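Phenylalanine-4-hydroxylase (Colwellia psychrerythraea, PDB 2V28) probably hydroxylates L-phenylalanine to L-tyrosine with molecular oxygen and tetrahydrobiopterin, using a non-haem iron, as the first step of phenylalanine breakdown. Local coordinates at residues W77-V82 with F100-F105; T104-R109 with E117-H122. One frame throughout, in Å; residues are numbered along the deposited sequence. Where two conformers were deposited one is given.

Contact 1. Residues W77-V82 with F100-F105; sequences WECYPV and FPVATF
Phe100 meets the 77-82 segment with its backbone and its CB at once. Phe100 N points its hydrogen at Glu78 O over 2.8 Å in an almost straight bond, 172° at the hydrogen, and its carbonyl O takes the N-H of Tyr80 in return, a more bent bond. Trp77 comes in beside this pair: the six-membered end of the indole puts CE3 3.8 Å from Phe100 CB, which lies at the edge of the indole near its plane. Phe100 has CG anti to the backbone N (chi1 -173°), and the ring swings off the neighbouring strand toward helix 120-127, where it touches His127, a residue of the iron site. Pro101 has no N-H to give, yet the parallel pairing runs on through it, with its CA 3.3 Å from Tyr80 O in a CA-H...O contact. Here strands 78-82 and 99-103 form the two-stranded parallel sheet of a beta-alpha-beta unit whose crossover carries helix 88-96. On the face shared with Tyr80, Pro101 CB packs 3.8 Å from Val82 CG2, the two side chains lying alongside and pointing the same way. Val102 then bonds in both directions: its N to Tyr80 O at 2.8 Å, its O from Val82 N at 3.0 Å. Val102 CG2 faces Cys79 SG at 4.2 Å on the other face, which helix 64-74 covers at Cys79. Beyond Ala103, Thr104 turns its OG1 to Lys10 O.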
loop_
_atom_site.group_PDB
_atom_site.type_symbol
_atom_site.label_atom_id
_atom_site.label_comp_id
_atom_site.label_asym_id
_atom_site.label_seq_id
_atom_site.Cartn_x
_atom_site.Cartn_y
_atom_site.Cartn_z
ATOM N N TRP A 77 22.369 -27.676 -4.981
ATOM C CA TRP A 77 21.197 -27.067 -5.601
ATOM C C TRP A 77 21.393 -26.852 -7.091
ATOM O O TRP A 77 22.494 -26.995 -7.598
ATOM C CB TRP A 77 20.866 -25.741 -4.878
ATOM C CG TRP A 77 19.994 -25.936 -3.664
ATOM C CD1 TRP A 77 20.365 -26.474 -2.446
ATOM C CD2 TRP A 77 18.599 -25.601 -3.541
ATOM N NE1 TRP A 77 19.294 -26.486 -1.590
ATOM C CE2 TRP A 77 18.195 -25.966 -2.236
ATOM C CE3 TRP A 77 17.654 -25.032 -4.414
ATOM C CZ2 TRP A 77 16.880 -25.780 -1.775
ATOM C CZ3 TRP A 77 16.333 -24.850 -3.956
ATOM C CH2 TRP A 77 15.964 -25.217 -2.649
ATOM N N GLU A 78 20.317 -26.524 -7.798
ATOM C CA GLU A 78 20.391 -26.190 -9.216
ATOM C C GLU A 78 19.252 -25.249 -9.586
ATOM O O GLU A 78 18.233 -25.205 -8.900
ATOM C CB GLU A 78 20.382 -27.453 -10.105
ATOM C CG GLU A 78 19.018 -28.088 -10.313
ATOM C CD GLU A 78 19.061 -29.406 -11.079
ATOM O OE1 GLU A 78 18.305 -30.324 -10.680
ATOM O OE2 GLU A 78 19.818 -29.526 -12.072
ATOM N N CYS A 79 19.457 -24.461 -10.636
ATOM C CA CYS A 79 18.405 -23.626 -11.178
ATOM C C CYS A 79 17.567 -24.561 -12.037
ATOM O O CYS A 79 18.096 -25.488 -12.664
ATOM C CB CYS A 79 18.971 -22.513 -12.023
ATOM S SG CYS A 79 19.762 -21.256 -11.045
ATOM N N TYR A 80 16.268 -24.339 -12.026
ATOM C CA TYR A 80 15.351 -25.200 -12.738
ATOM C C TYR A 80 14.398 -24.310 -13.542
ATOM O O TYR A 80 13.590 -23.577 -12.975
ATOM C CB TYR A 80 14.611 -26.096 -11.741
ATOM C CG TYR A 80 13.892 -27.263 -12.394
ATOM C CD1 TYR A 80 14.572 -28.436 -12.680
ATOM C CD2 TYR A 80 12.536 -27.191 -12.729
ATOM C CE1 TYR A 80 13.925 -29.519 -13.293
ATOM C CE2 TYR A 80 11.877 -28.276 -13.337
ATOM C CZ TYR A 80 12.592 -29.433 -13.608
ATOM O OH TYR A 80 11.995 -30.517 -14.216
ATOM N N PRO A 81 14.506 -24.353 -14.878
ATOM C CA PRO A 81 13.729 -23.421 -15.706
ATOM C C PRO A 81 12.243 -23.789 -15.636
ATOM O O PRO A 81 11.897 -24.966 -15.653
ATOM C CB PRO A 81 14.277 -23.663 -17.113
ATOM C CG PRO A 81 14.681 -25.134 -17.089
ATOM C CD PRO A 81 15.287 -25.305 -15.691
ATOM N N VAL A 82 11.373 -22.799 -15.509
ATOM C CA VAL A 82 9.949 -23.082 -15.353
ATOM C C VAL A 82 9.223 -21.982 -16.107
ATOM O O VAL A 82 9.850 -20.999 -16.483
ATOM C CB VAL A 82 9.493 -23.104 -13.848
ATOM C CG1 VAL A 82 10.029 -24.310 -13.108
ATOM C CG2 VAL A 82 9.875 -21.797 -13.123
ATOM N N PHE A 100 15.708 -24.959 -7.716
ATOM C CA PHE A 100 15.222 -23.618 -7.585
ATOM C C PHE A 100 14.604 -23.130 -8.901
ATOM O O PHE A 100 15.288 -23.058 -9.928
ATOM C CB PHE A 100 16.304 -22.669 -7.081
ATOM C CG PHE A 100 15.770 -21.304 -6.791
ATOM C CD1 PHE A 100 15.003 -21.087 -5.654
ATOM C CD2 PHE A 100 15.976 -20.249 -7.687
ATOM C CE1 PHE A 100 14.466 -19.842 -5.396
ATOM C CE2 PHE A 100 15.442 -18.993 -7.434
ATOM C CZ PHE A 100 14.681 -18.799 -6.279
ATOM N N PRO A 101 13.290 -22.827 -8.873
ATOM C CA PRO A 101 12.544 -22.445 -10.064
ATOM C C PRO A 101 12.936 -21.072 -10.556
ATOM O O PRO A 101 12.927 -20.102 -9.773
ATOM C CB PRO A 101 11.095 -22.399 -9.575
ATOM C CG PRO A 101 11.068 -23.016 -8.282
ATOM C CD PRO A 101 12.417 -22.893 -7.689
ATOM N N VAL A 102 13.284 -20.989 -11.837
ATOM C CA VAL A 102 13.588 -19.712 -12.447
ATOM C C VAL A 102 12.810 -19.577 -13.762
ATOM O O VAL A 102 12.953 -20.404 -14.680
ATOM C CB VAL A 102 15.094 -19.517 -12.711
ATOM C CG1 VAL A 102 15.328 -18.138 -13.391
ATOM C CG2 VAL A 102 15.888 -19.634 -11.404
ATOM N N ALA A 103 11.980 -18.540 -13.825
ATOM C CA ALA A 103 11.318 -18.178 -15.068
ATOM C C ALA A 103 12.351 -17.427 -15.888
ATOM O O ALA A 103 13.027 -16.529 -15.390
ATOM C CB ALA A 103 10.085 -17.307 -14.799
ATOM N N THR A 104 12.483 -17.811 -17.148
ATOM C CA THR A 104 13.497 -17.220 -18.000
ATOM C C THR A 104 12.974 -16.063 -18.876
ATOM O O THR A 104 12.741 -16.187 -20.087
ATOM C CB THR A 104 14.182 -18.308 -18.814
ATOM O OG1 THR A 104 13.198 -18.945 -19.630
ATOM C CG2 THR A 104 14.804 -19.340 -17.876
ATOM N N PHE A 105 12.770 -14.933 -18.219
ATOM C CA PHE A 105 12.437 -13.701 -18.886
ATOM C C PHE A 105 13.031 -12.566 -18.062
ATOM O O PHE A 105 13.352 -12.762 -16.893
ATOM C CB PHE A 105 10.896 -13.538 -19.053
ATOM C CG PHE A 105 10.138 -13.254 -17.769
ATOM C CD1 PHE A 105 9.585 -14.298 -17.014
ATOM C CD2 PHE A 105 9.940 -11.936 -17.327
ATOM C CE1 PHE A 105 8.884 -14.045 -15.836
ATOM C CE2 PHE A 105 9.247 -11.680 -16.149
ATOM C CZ PHE A 105 8.705 -12.728 -15.405
#

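Contact 2. Residues T104-R109 with E117-H122; sequences TFIRSR and EPDIFH
The N-terminus of helix 120-127, which carries His122 and His127, ligands of the iron that is absent from this model, is tied by its N-cap residue Asp119 to the irregular chain at 104-109. The Asp119 carboxylate is gripped by four N-H groups, two on each oxygen. Asp119 OD1 accepts Arg107 N at 2.9 Å on its anti lone pair and Arg107 NE at 2.8 Å from above the carboxylate plane. Asp119 OD2 takes Arg107 NH2 and the capping N-H of His122, the latter a nearly straight bond of 3.0 Å. Arg107 thus holds the acid side-on in a two-nitrogen salt bridge, with the guanidinium and carboxylate planes 35° apart. With CG between its backbone N and carbonyl carbon (chi1 65°) and a further bend at chi3, the arginine brings NE to the same oxygen that its backbone N-H reaches, while NH1 bonds Met112 O. These bonds fix the carboxylate's rotation and would be expected to favour the charged form of the acid. The single main-chain to main-chain bond runs from Ile120 N to Phe105 O, 2.8 Å. Phe105 lays one ring face against Asp119, whose CA makes a CH-pi contact 4.1 Å from the ring centroid; Glu117 CB sits at the ring edge, and Tyr7 stacks on the same phenylalanine. On the flank next to helix 22-39, Ile106 CD1 stands 3.9 Å from Ile120 CG2.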
loop_
_atom_site.group_PDB
_atom_site.type_symbol
_atom_site.label_atom_id
_atom_site.label_comp_id
_atom_site.label_asym_id
_atom_site.label_seq_id
_atom_site.Cartn_x
_atom_site.Cartn_y
_atom_site.Cartn_z
ATOM N N THR A 104 12.483 -17.811 -17.148
ATOM C CA THR A 104 13.497 -17.220 -18.000
ATOM C C THR A 104 12.974 -16.063 -18.876
ATOM O O THR A 104 12.741 -16.187 -20.087
ATOM C CB THR A 104 14.182 -18.308 -18.814
ATOM O OG1 THR A 104 13.198 -18.945 -19.630
ATOM C CG2 THR A 104 14.804 -19.340 -17.876
ATOM N N PHE A 105 12.770 -14.933 -18.219
ATOM C CA PHE A 105 12.437 -13.701 -18.886
ATOM C C PHE A 105 13.031 -12.566 -18.062
ATOM O O PHE A 105 13.352 -12.762 -16.893
ATOM C CB PHE A 105 10.896 -13.538 -19.053
ATOM C CG PHE A 105 10.138 -13.254 -17.769
ATOM C CD1 PHE A 105 9.585 -14.298 -17.014
ATOM C CD2 PHE A 105 9.940 -11.936 -17.327
ATOM C CE1 PHE A 105 8.884 -14.045 -15.836
ATOM C CE2 PHE A 105 9.247 -11.680 -16.149
ATOM C CZ PHE A 105 8.705 -12.728 -15.405
ATOM N N ILE A 106 13.149 -11.398 -18.687
ATOM C CA ILE A 106 13.544 -10.168 -18.017
ATOM C C ILE A 106 12.480 -9.087 -18.267
ATOM O O ILE A 106 11.786 -9.074 -19.294
ATOM C CB ILE A 106 14.962 -9.704 -18.453
ATOM C CG1 ILE A 106 15.561 -8.681 -17.477
ATOM C CG2 ILE A 106 14.944 -9.166 -19.891
ATOM C CD1 ILE A 106 17.042 -8.850 -17.216
ATOM N N ARG A 107 12.345 -8.194 -17.302
ATOM C CA ARG A 107 11.316 -7.159 -17.304
ATOM C C ARG A 107 11.501 -6.205 -18.486
ATOM O O ARG A 107 12.569 -6.128 -19.041
ATOM C CB ARG A 107 11.381 -6.371 -15.996
ATOM C CG ARG A 107 12.682 -5.573 -15.837
ATOM C CD ARG A 107 12.827 -5.027 -14.430
ATOM N NE ARG A 107 13.106 -6.105 -13.488
ATOM C CZ ARG A 107 13.461 -5.920 -12.221
ATOM N NH1 ARG A 107 13.577 -4.701 -11.723
ATOM N NH2 ARG A 107 13.678 -6.965 -11.456
ATOM N N SER A 108 10.440 -5.495 -18.865
ATOM C CA SER A 108 10.518 -4.471 -19.920
ATOM C C SER A 108 11.220 -3.238 -19.377
ATOM O O SER A 108 11.307 -3.083 -18.170
ATOM C CB SER A 108 9.107 -4.080 -20.349
ATOM O OG SER A 108 8.341 -3.667 -19.223
ATOM N N ARG A 109 11.705 -2.351 -20.253
ATOM C CA ARG A 109 12.208 -1.042 -19.806
ATOM C C ARG A 109 11.192 -0.313 -18.950
ATOM O O ARG A 109 11.551 0.287 -17.938
ATOM C CB ARG A 109 12.531 -0.109 -20.979
ATOM C CG ARG A 109 13.718 -0.507 -21.811
ATOM C CD ARG A 109 15.016 -0.027 -21.213
ATOM N NE ARG A 109 16.114 -0.598 -21.978
ATOM C CZ ARG A 109 17.399 -0.401 -21.728
ATOM N NH1 ARG A 109 17.768 0.356 -20.704
ATOM N NH2 ARG A 109 18.307 -0.978 -22.510
ATOM N N GLU A 117 5.712 -9.785 -11.148
ATOM C CA GLU A 117 6.389 -11.039 -11.503
ATOM C C GLU A 117 7.887 -11.075 -11.153
ATOM O O GLU A 117 8.639 -10.163 -11.501
ATOM C CB GLU A 117 6.228 -11.312 -13.006
ATOM C CG GLU A 117 4.791 -11.235 -13.555
ATOM C CD GLU A 117 4.372 -9.844 -14.064
ATOM O OE1 GLU A 117 5.005 -8.831 -13.704
ATOM O OE2 GLU A 117 3.377 -9.774 -14.830
ATOM N N PRO A 118 8.336 -12.115 -10.437
ATOM C CA PRO A 118 9.798 -12.301 -10.353
ATOM C C PRO A 118 10.452 -12.625 -11.707
ATOM O O PRO A 118 10.293 -13.731 -12.228
ATOM C CB PRO A 118 9.956 -13.479 -9.379
ATOM C CG PRO A 118 8.633 -14.175 -9.363
ATOM C CD PRO A 118 7.597 -13.097 -9.621
ATOM N N ASP A 119 11.199 -11.681 -12.268
ATOM C CA ASP A 119 11.914 -11.960 -13.508
ATOM C C ASP A 119 13.282 -12.585 -13.183
ATOM O O ASP A 119 13.597 -12.843 -12.005
ATOM C CB ASP A 119 12.014 -10.710 -14.415
ATOM C CG ASP A 119 13.012 -9.674 -13.890
ATOM O OD1 ASP A 119 13.312 -8.711 -14.620
ATOM O OD2 ASP A 119 13.507 -9.834 -12.762
ATOM N N ILE A 120 14.088 -12.820 -14.216
ATOM C CA ILE A 120 15.400 -13.469 -14.043
ATOM C C ILE A 120 16.376 -12.655 -13.162
ATOM O O ILE A 120 17.208 -13.234 -12.445
ATOM C CB ILE A 120 16.007 -13.854 -15.410
ATOM C CG1 ILE A 120 17.065 -14.960 -15.248
ATOM C CG2 ILE A 120 16.549 -12.595 -16.162
ATOM C CD1 ILE A 120 17.101 -15.933 -16.391
ATOM N N PHE A 121 16.290 -11.324 -13.195
ATOM C CA PHE A 121 17.160 -10.553 -12.305
ATOM C C PHE A 121 16.708 -10.734 -10.865
ATOM O O PHE A 121 17.532 -11.020 -10.009
ATOM C CB PHE A 121 17.269 -9.089 -12.693
ATOM C CG PHE A 121 18.151 -8.289 -11.772
ATOM C CD1 PHE A 121 19.534 -8.219 -11.986
ATOM C CD2 PHE A 121 17.593 -7.601 -10.693
ATOM C CE1 PHE A 121 20.336 -7.469 -11.122
ATOM C CE2 PHE A 121 18.384 -6.847 -9.830
ATOM C CZ PHE A 121 19.753 -6.797 -10.041
ATOM N N HIS A 122 15.402 -10.608 -10.612
ATOM C CA HIS A 122 14.839 -10.873 -9.271
ATOM C C HIS A 122 15.307 -12.257 -8.726
ATOM O O HIS A 122 15.815 -12.391 -7.601
ATOM C CB HIS A 122 13.301 -10.787 -9.352
ATOM C CG HIS A 122 12.607 -11.075 -8.059
ATOM N ND1 HIS A 122 12.309 -10.090 -7.140
ATOM C CD2 HIS A 122 12.155 -12.233 -7.528
ATOM C CE1 HIS A 122 11.720 -10.633 -6.092
ATOM N NE2 HIS A 122 11.619 -11.934 -6.299
#

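How the contacts relate
Both contacts are largely buried, and they run into each other: strand 99-103 leaves contact 1, and Thr104 and Phe105 carry the chain into contact 2. Contact 1 is sheet pairing, held by regular main-chain bonds with apolar groups on both faces. Contact 2 joins a loop to a helix start; it has just one bond between main-chain atoms, and a buried salt bridge does much of the work. The two also touch directly, Val102 CG1 lying 4.1 Å from Ile120 CG1. Both reach the iron site by helix 120-127: contact 2 contains the ligand His122, whereas contact 1 only borders the site.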